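Local coordinates for protein alanine racemase (Enterococcus faecalis, PDB 3E6E) that belongs to the alanine racemase family of two-domain enzymes, joining an N-terminal TIM-barrel domain to a C-terminal beta domain, and holds the cycloserylamide ligand DCS in its pocket, at residues Arg10-Thr15 against Arg248-Leu253; Leu96-Asp101 against Ser123-Arg128; Ala173-Thr178 against Gly234-Pro239. The protein carries 1 engineered substitution. All coordinates share one frame; numbering follows the deposited sequence.

Contact 1 (Arg10-Thr15 against Arg248-Leu253); sequences RLHIDT and RLTSEL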
ATOM      1  N   ARG A  10      -3.464 -14.064  -4.858  1.00 25.23           N
ATOM      2  CA  ARG A  10      -3.229 -13.435  -6.160  1.00 25.64           C
ATOM      3  C   ARG A  10      -4.208 -12.330  -6.564  1.00 24.76           C
ATOM      4  O   ARG A  10      -5.370 -12.299  -6.132  1.00 24.19           O
ATOM      5  CB  ARG A  10      -3.240 -14.494  -7.262  1.00 27.91           C
ATOM      6  CG  ARG A  10      -2.203 -15.572  -7.083  1.00 32.25           C
ATOM      7  CD  ARG A  10      -2.027 -16.386  -8.362  1.00 35.43           C
ATOM      8  NE  ARG A  10      -0.839 -17.233  -8.310  1.00 36.89           N
ATOM      9  CZ  ARG A  10       0.330 -16.842  -7.805  1.00 37.16           C
ATOM     10  NH1 ARG A  10       0.467 -15.620  -7.302  1.00 37.98           N
ATOM     11  NH2 ARG A  10       1.367 -17.665  -7.803  1.00 36.79           N
ATOM     12  N   LEU A  11      -3.729 -11.441  -7.430  1.00 23.58           N
ATOM     13  CA  LEU A  11      -4.532 -10.319  -7.934  1.00 23.82           C
ATOM     14  C   LEU A  11      -4.706 -10.492  -9.461  1.00 23.66           C
ATOM     15  O   LEU A  11      -3.832 -10.112 -10.229  1.00 24.34           O
ATOM     16  CB  LEU A  11      -3.797  -9.010  -7.594  1.00 21.15           C
ATOM     17  CG  LEU A  11      -4.507  -7.680  -7.320  1.00 18.92           C
ATOM     18  CD1 LEU A  11      -5.733  -7.849  -6.433  1.00 16.09           C
ATOM     19  CD2 LEU A  11      -3.498  -6.753  -6.656  1.00 15.96           C
ATOM     20  N   HIS A  12      -5.823 -11.081  -9.891  1.00 24.53           N
ATOM     21  CA  HIS A  12      -6.077 -11.323 -11.321  1.00 24.29           C
ATOM     22  C   HIS A  12      -6.586 -10.129 -12.104  1.00 23.67           C
ATOM     23  O   HIS A  12      -7.656  -9.584 -11.822  1.00 23.89           O
ATOM     24  CB  HIS A  12      -7.064 -12.471 -11.517  1.00 25.27           C
ATOM     25  CG  HIS A  12      -6.543 -13.791 -11.050  1.00 30.10           C
ATOM     26  ND1 HIS A  12      -6.693 -14.233  -9.751  1.00 30.97           N
ATOM     27  CD2 HIS A  12      -5.826 -14.745 -11.694  1.00 31.44           C
ATOM     28  CE1 HIS A  12      -6.088 -15.402  -9.615  1.00 33.71           C
ATOM     29  NE2 HIS A  12      -5.554 -15.734 -10.779  1.00 33.08           N
ATOM     30  N   ILE A  13      -5.828  -9.744 -13.118  1.00 22.23           N
ATOM     31  CA  ILE A  13      -6.201  -8.606 -13.931  1.00 21.51           C
ATOM     32  C   ILE A  13      -6.717  -9.068 -15.280  1.00 21.61           C
ATOM     33  O   ILE A  13      -6.171  -9.986 -15.881  1.00 23.82           O
ATOM     34  CB  ILE A  13      -4.997  -7.671 -14.062  1.00 20.95           C
ATOM     35  CG1 ILE A  13      -4.728  -7.053 -12.687  1.00 22.36           C
ATOM     36  CG2 ILE A  13      -5.256  -6.607 -15.122  1.00 20.06           C
ATOM     37  CD1 ILE A  13      -3.392  -6.392 -12.526  1.00 23.29           C
ATOM     38  N   ASP A  14      -7.798  -8.446 -15.737  1.00 20.95           N
ATOM     39  CA  ASP A  14      -8.424  -8.791 -17.015  1.00 20.83           C
ATOM     40  C   ASP A  14      -8.123  -7.686 -18.025  1.00 20.74           C
ATOM     41  O   ASP A  14      -8.830  -6.673 -18.085  1.00 19.18           O
ATOM     42  CB  ASP A  14      -9.937  -8.928 -16.816  1.00 20.12           C
ATOM     43  CG  ASP A  14     -10.664  -9.406 -18.061  1.00 21.94           C
ATOM     44  OD1 ASP A  14     -11.913  -9.430 -18.036  1.00 23.50           O
ATOM     45  OD2 ASP A  14     -10.009  -9.769 -19.060  1.00 24.06           O
ATOM     46  N   THR A  15      -7.073  -7.878 -18.817  1.00 21.30           N
ATOM     47  CA  THR A  15      -6.696  -6.865 -19.801  1.00 23.25           C
ATOM     48  C   THR A  15      -7.772  -6.647 -20.878  1.00 24.32           C
ATOM     49  O   THR A  15      -8.067  -5.497 -21.241  1.00 23.82           O
ATOM     50  CB  THR A  15      -5.331  -7.203 -20.463  1.00 22.16           C
ATOM     51  OG1 THR A  15      -5.381  -8.508 -21.047  1.00 24.46           O
ATOM     52  CG2 THR A  15      -4.213  -7.158 -19.435  1.00 20.78           C
ATOM     53  N   ARG A 248      -9.490  -8.200  -9.983  1.00 21.38           N
ATOM     54  CA  ARG A 248     -10.026  -9.398  -9.331  1.00 18.88           C
ATOM     55  C   ARG A 248      -9.022  -9.839  -8.263  1.00 16.90           C
ATOM     56  O   ARG A 248      -7.805  -9.797  -8.481  1.00 15.56           O
ATOM     57  CB  ARG A 248     -10.226 -10.501 -10.364  1.00 19.97           C
ATOM     58  CG  ARG A 248     -11.342 -11.439 -10.037  1.00 21.02           C
ATOM     59  CD  ARG A 248     -11.646 -12.365 -11.207  1.00 24.35           C
ATOM     60  NE  ARG A 248     -12.710 -13.296 -10.835  1.00 30.61           N
ATOM     61  CZ  ARG A 248     -12.579 -14.284  -9.949  1.00 29.55           C
ATOM     62  NH1 ARG A 248     -11.420 -14.492  -9.345  1.00 28.81           N
ATOM     63  NH2 ARG A 248     -13.624 -15.040  -9.641  1.00 31.03           N
ATOM     64  N   LEU A 249      -9.518 -10.255  -7.106  1.00 13.78           N
ATOM     65  CA  LEU A 249      -8.619 -10.657  -6.025  1.00 14.24           C
ATOM     66  C   LEU A 249      -9.009 -11.973  -5.372  1.00 15.84           C
ATOM     67  O   LEU A 249     -10.137 -12.128  -4.883  1.00 17.49           O
ATOM     68  CB  LEU A 249      -8.586  -9.563  -4.968  1.00 12.43           C
ATOM     69  CG  LEU A 249      -7.841  -9.816  -3.667  1.00 10.58           C
ATOM     70  CD1 LEU A 249      -6.332  -9.921  -3.906  1.00  9.88           C
ATOM     71  CD2 LEU A 249      -8.140  -8.659  -2.739  1.00  8.48           C
ATOM     72  N   THR A 250      -8.069 -12.917  -5.346  1.00 15.77           N
ATOM     73  CA  THR A 250      -8.323 -14.229  -4.754  1.00 13.55           C
ATOM     74  C   THR A 250      -7.208 -14.686  -3.841  1.00 13.66           C
ATOM     75  O   THR A 250      -6.128 -14.091  -3.782  1.00 13.21           O
ATOM     76  CB  THR A 250      -8.477 -15.327  -5.831  1.00 13.22           C
ATOM     77  OG1 THR A 250      -7.365 -15.257  -6.734  1.00 11.85           O
ATOM     78  CG2 THR A 250      -9.793 -15.193  -6.591  1.00  8.80           C
ATOM     79  N   SER A 251      -7.487 -15.767  -3.128  1.00 13.57           N
ATOM     80  CA  SER A 251      -6.519 -16.382  -2.232  1.00 15.95           C
ATOM     81  C   SER A 251      -7.103 -17.753  -1.955  1.00 17.95           C
ATOM     82  O   SER A 251      -7.941 -18.233  -2.725  1.00 19.24           O
ATOM     83  CB  SER A 251      -6.393 -15.588  -0.934  1.00 16.13           C
ATOM     84  OG  SER A 251      -5.280 -16.037  -0.175  1.00 14.17           O
ATOM     85  N   GLU A 252      -6.674 -18.395  -0.876  1.00 19.68           N
ATOM     86  CA  GLU A 252      -7.227 -19.704  -0.543  1.00 22.53           C
ATOM     87  C   GLU A 252      -6.967 -20.109   0.896  1.00 21.91           C
ATOM     88  O   GLU A 252      -6.009 -19.661   1.522  1.00 22.21           O
ATOM     89  CB  GLU A 252      -6.689 -20.782  -1.500  1.00 24.10           C
ATOM     90  CG  GLU A 252      -5.241 -21.178  -1.297  1.00 27.25           C
ATOM     91  CD  GLU A 252      -4.732 -22.101  -2.406  1.00 29.94           C
ATOM     92  OE1 GLU A 252      -3.701 -22.787  -2.208  1.00 30.05           O
ATOM     93  OE2 GLU A 252      -5.364 -22.132  -3.483  1.00 31.01           O
ATOM     94  N   LEU A 253      -7.853 -20.962   1.404  1.00 21.12           N
ATOM     95  CA  LEU A 253      -7.777 -21.479   2.760  1.00 18.77           C
ATOM     96  C   LEU A 253      -6.496 -22.269   2.966  1.00 18.91           C
ATOM     97  O   LEU A 253      -6.215 -23.202   2.222  1.00 19.24           O
ATOM     98  CB  LEU A 253      -8.976 -22.381   3.018  1.00 16.73           C
ATOM     99  CG  LEU A 253     -10.306 -21.647   3.105  1.00 14.70           C
ATOM    100  CD1 LEU A 253     -11.436 -22.636   3.163  1.00 12.45           C
ATOM    101  CD2 LEU A 253     -10.305 -20.748   4.325  1.00 14.35           C
TER

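Contact 2 (Leu96-Asp101 against Ser123-Arg128); sequences LLIQYD and SNTPLR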
ATOM      1  N   LEU A  96      16.130  15.112 -19.195  1.00 25.11           N
ATOM      2  CA  LEU A  96      15.589  13.770 -19.366  1.00 24.28           C
ATOM      3  C   LEU A  96      14.307  13.911 -20.183  1.00 23.73           C
ATOM      4  O   LEU A  96      14.016  13.088 -21.054  1.00 24.51           O
ATOM      5  CB  LEU A  96      15.290  13.108 -18.016  1.00 25.05           C
ATOM      6  CG  LEU A  96      16.452  12.839 -17.053  1.00 25.31           C
ATOM      7  CD1 LEU A  96      15.923  12.066 -15.857  1.00 25.32           C
ATOM      8  CD2 LEU A  96      17.562  12.052 -17.731  1.00 24.72           C
ATOM      9  N   LEU A  97      13.544  14.966 -19.903  1.00 22.44           N
ATOM     10  CA  LEU A  97      12.311  15.235 -20.636  1.00 21.21           C
ATOM     11  C   LEU A  97      12.612  15.194 -22.138  1.00 21.66           C
ATOM     12  O   LEU A  97      11.884  14.567 -22.922  1.00 20.85           O
ATOM     13  CB  LEU A  97      11.770  16.607 -20.253  1.00 21.03           C
ATOM     14  CG  LEU A  97      11.394  16.740 -18.779  1.00 22.48           C
ATOM     15  CD1 LEU A  97      11.009  18.167 -18.444  1.00 22.28           C
ATOM     16  CD2 LEU A  97      10.243  15.807 -18.487  1.00 22.83           C
ATOM     17  N   ILE A  98      13.696  15.868 -22.523  1.00 21.37           N
ATOM     18  CA  ILE A  98      14.146  15.923 -23.910  1.00 19.95           C
ATOM     19  C   ILE A  98      14.593  14.521 -24.336  1.00 21.05           C
ATOM     20  O   ILE A  98      14.285  14.058 -25.443  1.00 19.63           O
ATOM     21  CB  ILE A  98      15.346  16.926 -24.060  1.00 19.40           C
ATOM     22  CG1 ILE A  98      14.900  18.351 -23.689  1.00 19.42           C
ATOM     23  CG2 ILE A  98      15.919  16.884 -25.471  1.00 16.99           C
ATOM     24  CD1 ILE A  98      13.771  18.918 -24.536  1.00 17.15           C
ATOM     25  N   GLN A  99      15.309  13.845 -23.443  1.00 21.61           N
ATOM     26  CA  GLN A  99      15.809  12.508 -23.730  1.00 23.49           C
ATOM     27  C   GLN A  99      14.691  11.538 -24.119  1.00 24.66           C
ATOM     28  O   GLN A  99      14.787  10.847 -25.137  1.00 25.30           O
ATOM     29  CB  GLN A  99      16.576  11.971 -22.523  1.00 24.80           C
ATOM     30  CG  GLN A  99      17.595  10.892 -22.876  1.00 28.17           C
ATOM     31  CD  GLN A  99      18.249  10.257 -21.646  1.00 30.15           C
ATOM     32  OE1 GLN A  99      18.786  10.948 -20.775  1.00 29.11           O
ATOM     33  NE2 GLN A  99      18.211   8.927 -21.583  1.00 32.46           N
ATOM     34  N   TYR A 100      13.623  11.498 -23.326  1.00 24.73           N
ATOM     35  CA  TYR A 100      12.505  10.592 -23.600  1.00 24.43           C
ATOM     36  C   TYR A 100      11.331  11.256 -24.314  1.00 24.51           C
ATOM     37  O   TYR A 100      10.229  10.713 -24.327  1.00 24.06           O
ATOM     38  CB  TYR A 100      12.000   9.971 -22.289  1.00 24.66           C
ATOM     39  CG  TYR A 100      13.031   9.141 -21.553  1.00 25.19           C
ATOM     40  CD1 TYR A 100      13.996   9.739 -20.748  1.00 22.28           C
ATOM     41  CD2 TYR A 100      13.070   7.753 -21.705  1.00 26.26           C
ATOM     42  CE1 TYR A 100      14.975   8.976 -20.115  1.00 22.88           C
ATOM     43  CE2 TYR A 100      14.047   6.980 -21.080  1.00 24.38           C
ATOM     44  CZ  TYR A 100      14.999   7.596 -20.290  1.00 24.57           C
ATOM     45  OH  TYR A 100      16.001   6.828 -19.717  1.00 23.96           O
ATOM     46  N   ASP A 101      11.578  12.416 -24.917  1.00 25.70           N
ATOM     47  CA  ASP A 101      10.553  13.194 -25.621  1.00 25.64           C
ATOM     48  C   ASP A 101       9.228  13.107 -24.900  1.00 24.75           C
ATOM     49  O   ASP A 101       8.227  12.647 -25.447  1.00 24.16           O
ATOM     50  CB  ASP A 101      10.364  12.722 -27.066  1.00 28.84           C
ATOM     51  CG  ASP A 101       9.518  13.696 -27.893  1.00 30.77           C
ATOM     52  OD1 ASP A 101       9.964  14.843 -28.116  1.00 32.11           O
ATOM     53  OD2 ASP A 101       8.404  13.320 -28.313  1.00 32.76           O
ATOM     54  N   SER A 123      17.883  22.807 -30.370  1.00 67.98           N
ATOM     55  CA  SER A 123      18.104  21.437 -29.909  1.00 66.77           C
ATOM     56  C   SER A 123      17.383  20.423 -30.795  1.00 65.19           C
ATOM     57  O   SER A 123      17.439  19.214 -30.544  1.00 65.67           O
ATOM     58  CB  SER A 123      17.619  21.289 -28.459  1.00 67.89           C
ATOM     59  OG  SER A 123      17.664  19.938 -28.022  1.00 69.42           O
ATOM     60  N   ASN A 124      16.710  20.918 -31.828  1.00 62.41           N
ATOM     61  CA  ASN A 124      15.919  20.065 -32.707  1.00 58.79           C
ATOM     62  C   ASN A 124      14.986  19.144 -31.928  1.00 55.47           C
ATOM     63  O   ASN A 124      14.248  18.352 -32.514  1.00 55.00           O
ATOM     64  CB  ASN A 124      16.832  19.240 -33.616  1.00 60.22           C
ATOM     65  CG  ASN A 124      17.110  19.926 -34.940  1.00 61.10           C
ATOM     66  OD1 ASN A 124      17.710  21.000 -34.982  1.00 61.42           O
ATOM     67  ND2 ASN A 124      16.672  19.307 -36.030  1.00 61.20           N
ATOM     68  N   THR A 125      15.023  19.254 -30.604  1.00 20.00           N
ATOM     69  CA  THR A 125      14.039  18.598 -29.752  1.00 20.00           C
ATOM     70  C   THR A 125      13.340  19.603 -28.841  1.00 20.00           C
ATOM     71  O   THR A 125      13.809  19.887 -27.740  1.00 41.52           O
ATOM     72  CB  THR A 125      14.684  17.499 -28.887  1.00 20.00           C
ATOM     73  OG1 THR A 125      15.647  18.086 -28.003  1.00 20.00           O
ATOM     74  CG2 THR A 125      15.371  16.466 -29.766  1.00 20.00           C
ATOM     75  N   PRO A 126      12.217  20.137 -29.311  1.00 38.01           N
ATOM     76  CA  PRO A 126      11.444  21.116 -28.534  1.00 35.83           C
ATOM     77  C   PRO A 126      10.836  20.498 -27.293  1.00 34.01           C
ATOM     78  O   PRO A 126      10.538  19.306 -27.272  1.00 35.91           O
ATOM     79  CB  PRO A 126      10.354  21.559 -29.505  1.00 35.34           C
ATOM     80  CG  PRO A 126      10.959  21.318 -30.845  1.00 36.93           C
ATOM     81  CD  PRO A 126      11.649  19.995 -30.658  1.00 36.72           C
ATOM     82  N   LEU A 127      10.647  21.316 -26.264  1.00 31.74           N
ATOM     83  CA  LEU A 127      10.058  20.845 -25.025  1.00 29.17           C
ATOM     84  C   LEU A 127       8.545  20.866 -25.182  1.00 28.82           C
ATOM     85  O   LEU A 127       7.929  21.934 -25.152  1.00 28.96           O
ATOM     86  CB  LEU A 127      10.463  21.744 -23.853  1.00 27.55           C
ATOM     87  CG  LEU A 127       9.878  21.355 -22.482  1.00 25.46           C
ATOM     88  CD1 LEU A 127      10.516  20.061 -22.009  1.00 24.25           C
ATOM     89  CD2 LEU A 127      10.123  22.457 -21.465  1.00 24.87           C
ATOM     90  N   ARG A 128       7.957  19.683 -25.363  1.00 27.46           N
ATOM     91  CA  ARG A 128       6.509  19.540 -25.524  1.00 26.82           C
ATOM     92  C   ARG A 128       5.847  19.868 -24.183  1.00 25.18           C
ATOM     93  O   ARG A 128       5.843  19.034 -23.279  1.00 25.92           O
ATOM     94  CB  ARG A 128       6.174  18.097 -25.936  1.00 27.48           C
ATOM     95  CG  ARG A 128       7.235  17.448 -26.830  1.00 29.03           C
ATOM     96  CD  ARG A 128       6.888  16.002 -27.196  1.00 32.70           C
ATOM     97  NE  ARG A 128       6.168  15.862 -28.463  1.00 34.95           N
ATOM     98  CZ  ARG A 128       6.745  15.903 -29.663  1.00 36.92           C
ATOM     99  NH1 ARG A 128       8.055  16.080 -29.763  1.00 38.17           N
ATOM    100  NH2 ARG A 128       6.015  15.762 -30.765  1.00 37.97           N
TER

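Contact 3 (Ala173-Thr178 against Gly234-Pro239); sequences ADEIDT and GNKLAP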
ATOM      1  N   ALA A 173     -16.926  16.797 -11.271  1.00 17.85           N
ATOM      2  CA  ALA A 173     -17.549  16.214 -12.460  1.00 19.28           C
ATOM      3  C   ALA A 173     -18.371  14.966 -12.195  1.00 20.78           C
ATOM      4  O   ALA A 173     -19.264  14.640 -12.970  1.00 20.95           O
ATOM      5  CB  ALA A 173     -16.490  15.907 -13.501  1.00 20.85           C
ATOM      6  N   ASP A 174     -18.073  14.256 -11.112  1.00 22.41           N
ATOM      7  CA  ASP A 174     -18.822  13.041 -10.808  1.00 25.94           C
ATOM      8  C   ASP A 174     -19.958  13.313  -9.835  1.00 27.25           C
ATOM      9  O   ASP A 174     -20.573  12.384  -9.320  1.00 27.30           O
ATOM     10  CB  ASP A 174     -17.895  11.972 -10.227  1.00 26.75           C
ATOM     11  CG  ASP A 174     -17.379  12.335  -8.849  1.00 29.17           C
ATOM     12  OD1 ASP A 174     -16.835  13.449  -8.675  1.00 31.91           O
ATOM     13  OD2 ASP A 174     -17.515  11.508  -7.932  1.00 29.92           O
ATOM     14  N   GLU A 175     -20.240  14.591  -9.595  1.00 28.96           N
ATOM     15  CA  GLU A 175     -21.303  14.974  -8.669  1.00 29.77           C
ATOM     16  C   GLU A 175     -22.623  15.229  -9.399  1.00 29.39           C
ATOM     17  O   GLU A 175     -22.634  15.713 -10.528  1.00 30.72           O
ATOM     18  CB  GLU A 175     -20.882  16.226  -7.903  1.00 32.11           C
ATOM     19  CG  GLU A 175     -21.256  16.230  -6.422  1.00 34.55           C
ATOM     20  CD  GLU A 175     -20.286  15.427  -5.562  1.00 34.35           C
ATOM     21  OE1 GLU A 175     -19.057  15.618  -5.700  1.00 33.87           O
ATOM     22  OE2 GLU A 175     -20.758  14.616  -4.742  1.00 35.30           O
ATOM     23  N   ILE A 176     -23.735  14.894  -8.754  1.00 29.31           N
ATOM     24  CA  ILE A 176     -25.059  15.080  -9.342  1.00 27.94           C
ATOM     25  C   ILE A 176     -25.281  16.560  -9.615  1.00 28.61           C
ATOM     26  O   ILE A 176     -25.731  16.940 -10.694  1.00 28.58           O
ATOM     27  CB  ILE A 176     -26.162  14.597  -8.391  1.00 27.04           C
ATOM     28  CG1 ILE A 176     -25.984  13.105  -8.108  1.00 27.20           C
ATOM     29  CG2 ILE A 176     -27.528  14.895  -8.978  1.00 25.16           C
ATOM     30  CD1 ILE A 176     -26.929  12.561  -7.049  1.00 27.10           C
ATOM     31  N   ASP A 177     -24.976  17.388  -8.618  1.00 28.07           N
ATOM     32  CA  ASP A 177     -25.119  18.834  -8.748  1.00 27.01           C
ATOM     33  C   ASP A 177     -24.030  19.318  -9.709  1.00 25.83           C
ATOM     34  O   ASP A 177     -22.833  19.138  -9.458  1.00 24.72           O
ATOM     35  CB  ASP A 177     -24.964  19.497  -7.374  1.00 27.79           C
ATOM     36  CG  ASP A 177     -25.358  20.962  -7.382  1.00 27.48           C
ATOM     37  OD1 ASP A 177     -25.456  21.560  -6.285  1.00 27.62           O
ATOM     38  OD2 ASP A 177     -25.564  21.510  -8.480  1.00 26.56           O
ATOM     39  N   THR A 178     -24.443  19.922 -10.815  1.00 23.91           N
ATOM     40  CA  THR A 178     -23.488  20.389 -11.807  1.00 24.29           C
ATOM     41  C   THR A 178     -22.980  21.834 -11.643  1.00 24.46           C
ATOM     42  O   THR A 178     -22.161  22.293 -12.431  1.00 24.92           O
ATOM     43  CB  THR A 178     -24.078  20.225 -13.208  1.00 23.87           C
ATOM     44  OG1 THR A 178     -25.258  21.036 -13.331  1.00 25.47           O
ATOM     45  CG2 THR A 178     -24.454  18.763 -13.453  1.00 22.76           C
ATOM     46  N   GLY A 234     -18.490   6.250  -7.646  1.00 19.83           N
ATOM     47  CA  GLY A 234     -18.862   5.339  -6.585  1.00 21.19           C
ATOM     48  C   GLY A 234     -20.185   4.676  -6.909  1.00 22.87           C
ATOM     49  O   GLY A 234     -20.209   3.605  -7.518  1.00 23.05           O
ATOM     50  N   ASN A 235     -21.283   5.314  -6.500  1.00 23.76           N
ATOM     51  CA  ASN A 235     -22.626   4.800  -6.757  1.00 24.35           C
ATOM     52  C   ASN A 235     -23.654   5.938  -6.850  1.00 23.32           C
ATOM     53  O   ASN A 235     -24.860   5.715  -6.730  1.00 22.99           O
ATOM     54  CB  ASN A 235     -23.018   3.803  -5.654  1.00 27.18           C
ATOM     55  CG  ASN A 235     -23.476   2.448  -6.215  1.00 30.16           C
ATOM     56  OD1 ASN A 235     -23.663   1.477  -5.470  1.00 30.05           O
ATOM     57  ND2 ASN A 235     -23.663   2.386  -7.532  1.00 30.02           N
ATOM     58  N   LYS A 236     -23.167   7.155  -7.080  1.00 21.35           N
ATOM     59  CA  LYS A 236     -24.039   8.320  -7.191  1.00 20.17           C
ATOM     60  C   LYS A 236     -24.742   8.425  -8.547  1.00 18.84           C
ATOM     61  O   LYS A 236     -25.888   8.871  -8.630  1.00 18.91           O
ATOM     62  CB  LYS A 236     -23.229   9.592  -6.957  1.00 21.28           C
ATOM     63  CG  LYS A 236     -22.591   9.688  -5.586  1.00 21.17           C
ATOM     64  CD  LYS A 236     -21.802  10.983  -5.443  1.00 20.61           C
ATOM     65  CE  LYS A 236     -20.452  10.885  -6.113  1.00 22.62           C
ATOM     66  NZ  LYS A 236     -19.623  12.091  -5.858  1.00 24.38           N
ATOM     67  N   LEU A 237     -24.048   8.027  -9.608  1.00 17.49           N
ATOM     68  CA  LEU A 237     -24.604   8.096 -10.955  1.00 16.92           C
ATOM     69  C   LEU A 237     -24.345   6.832 -11.772  1.00 17.15           C
ATOM     70  O   LEU A 237     -23.335   6.148 -11.601  1.00 16.85           O
ATOM     71  CB  LEU A 237     -24.003   9.281 -11.710  1.00 16.76           C
ATOM     72  CG  LEU A 237     -24.310  10.696 -11.243  1.00 17.95           C
ATOM     73  CD1 LEU A 237     -23.546  11.699 -12.097  1.00 18.23           C
ATOM     74  CD2 LEU A 237     -25.792  10.933 -11.353  1.00 19.89           C
ATOM     75  N   ALA A 238     -25.247   6.544 -12.697  1.00 16.77           N
ATOM     76  CA  ALA A 238     -25.093   5.370 -13.533  1.00 17.60           C
ATOM     77  C   ALA A 238     -24.223   5.720 -14.745  1.00 18.10           C
ATOM     78  O   ALA A 238     -24.473   6.696 -15.445  1.00 16.36           O
ATOM     79  CB  ALA A 238     -26.471   4.866 -13.976  1.00 14.04           C
ATOM     80  N   PRO A 239     -23.166   4.937 -14.989  1.00 20.23           N
ATOM     81  CA  PRO A 239     -22.310   5.229 -16.137  1.00 20.76           C
ATOM     82  C   PRO A 239     -23.122   5.270 -17.408  1.00 22.01           C
ATOM     83  O   PRO A 239     -24.228   4.754 -17.456  1.00 21.03           O
ATOM     84  CB  PRO A 239     -21.313   4.095 -16.105  1.00 19.99           C
ATOM     85  CG  PRO A 239     -21.110   3.937 -14.634  1.00 19.95           C
ATOM     86  CD  PRO A 239     -22.533   3.934 -14.120  1.00 19.34           C
TER

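Contact 1 (Arg10-Thr15 against Arg248-Leu253)
Strands 10-12 and 249-252 run antiparallel, and the side chain of H12 reaches back over the pairing to T250. Its CB lies 3.9 Å from CB of R248. With CG anti to the carbonyl carbon (chi1 -65°), the imidazole is placed with its edge, in plane, at the hydroxyl of T250, the two side chains crossing at about a right angle; CE1 of H12 comes within 3.2 Å of OG1 of T250. R10 and T250 form an antiparallel hydrogen-bonded pair. N of T250 gives a nearly straight bond to O of R10 (2.9 Å, 169°), almost along the C=O axis, while N of R10 reaches O of T250 from above its carbonyl plane. The N-terminal strand thereby becomes part of the mixed sheet of the C-terminal domain, where it also runs parallel to strand 368-369. The guanidinium of R10 leads away from this pairing to a salt bridge with E369. On the sheet face carrying L11 and L249, the two leucines cross obliquely and pack tightly, CD1 of L11 being 3.3 Å from CD1 of L249. Beyond them, N of H12 makes a weak, bent bond to O of R248.

Contact 2 (Leu96-Asp101 against Ser123-Arg128)
The guanidinium of R128 is doubly held: NE has the stronger grip, a salt bridge to E164, and NH1 the weaker, donating to OD1 of D101 at 2.8 Å with an angle of only 128°, as part of a second salt bridge. The other carboxylate oxygen does not complete a flat, two-pronged pairing. OD2 of D101 stands over a face of the guanidinium, whose plane is turned 69° from that of the carboxylate. A bend in the arginine chain at chi3 (93°) turns the group into this pose. D101 in turn is placed by the backbone: it is the C-prime residue, with positive phi, of the Schellman motif that ends helix 94-99. One turn back, the contact becomes apolar. CD1 of L97 meets CD1 of L127 at 4.1 Å, the two chains crossing obliquely, and CD1 of I98 approaches the same L127 methyl at 4.3 Å. In the TIM-barrel domain this joins the end of helix 94-99 to the loop entering strand 129-132, at the N-terminal ends of the barrel strands, where R128 also shares a backbone hydrogen bond with V104. With the acids D101 and E164 both in salt bridges to it, the guanidinium's positive charge is probably well compensated, and the skewed bond to D101 suggests attraction between charges more than a sharply directed hydrogen bond.

Contact 3 (Ala173-Thr178 against Gly234-Pro239)
K236 and L237 both start out toward 173-178, and the opposing side chains are arranged round them, each pair crossing obliquely. The lysine chain runs straight as far as CD, turns at chi3 (-79°) and then extends again, which brings its ammonium group to two carboxylates at once. NZ of K236 bonds to OD2 of D174 at 3.0 Å and, more weakly, to OE2 of E175, also at 3.0 Å, so that the three residues form a salt-bridge network. The acids come to it differently. CG of D174 occupies the crowded position between backbone N and carbonyl carbon, and its OD2 is met from well above the carboxylate plane, 59° out of it. E175 sets off away from the lysine, but a bend at chi2 (80°) folds its carboxylate back to the ammonium. The ammonium shared by these neighbouring acids probably offsets their mutual repulsion. Beside the charges lies a small apolar meeting: CG1 of I176 packs against CD2 of L237 at 3.9 Å, while the other methyl, CD1 of L237, lies 4.1 Å from the carbonyl O of D174. The side chain of D174 is about 7 Å from the bound DCS, near the pocket but not among the residues that line it. Both segments are surface loops: 173-178 lies between strand 165-167 and helix 179-193, whereas 234-239 leads from strand 220-223 toward strand 249-259. Helix 207-212 borders both, with A208 touching D174 and W212 touching L237, and G268 of the second subunit packs on E175.

Overall arrangement
From the N terminus the chain first lays down strand 10-12, whose partner comes only after the whole run of barrel strands and helices. Contact 1 therefore closes the widest loop, and contacts 2 and 3 fall within it. Contact 2 closes early, joining helix 94-99 to the approach to strand 129-132. Contact 3 opens after that and closes a later loop, joining the segment before helix 179-193 to the segment leading toward the C-terminal sheet; the two are in series and do not cross. None touches another, nearest atoms being about 16 Å apart for contacts 1 and 3. Contacts 2 and 3 thus bind successive parts of the barrel region, while contact 1 ties the chain's beginning to the beta domain.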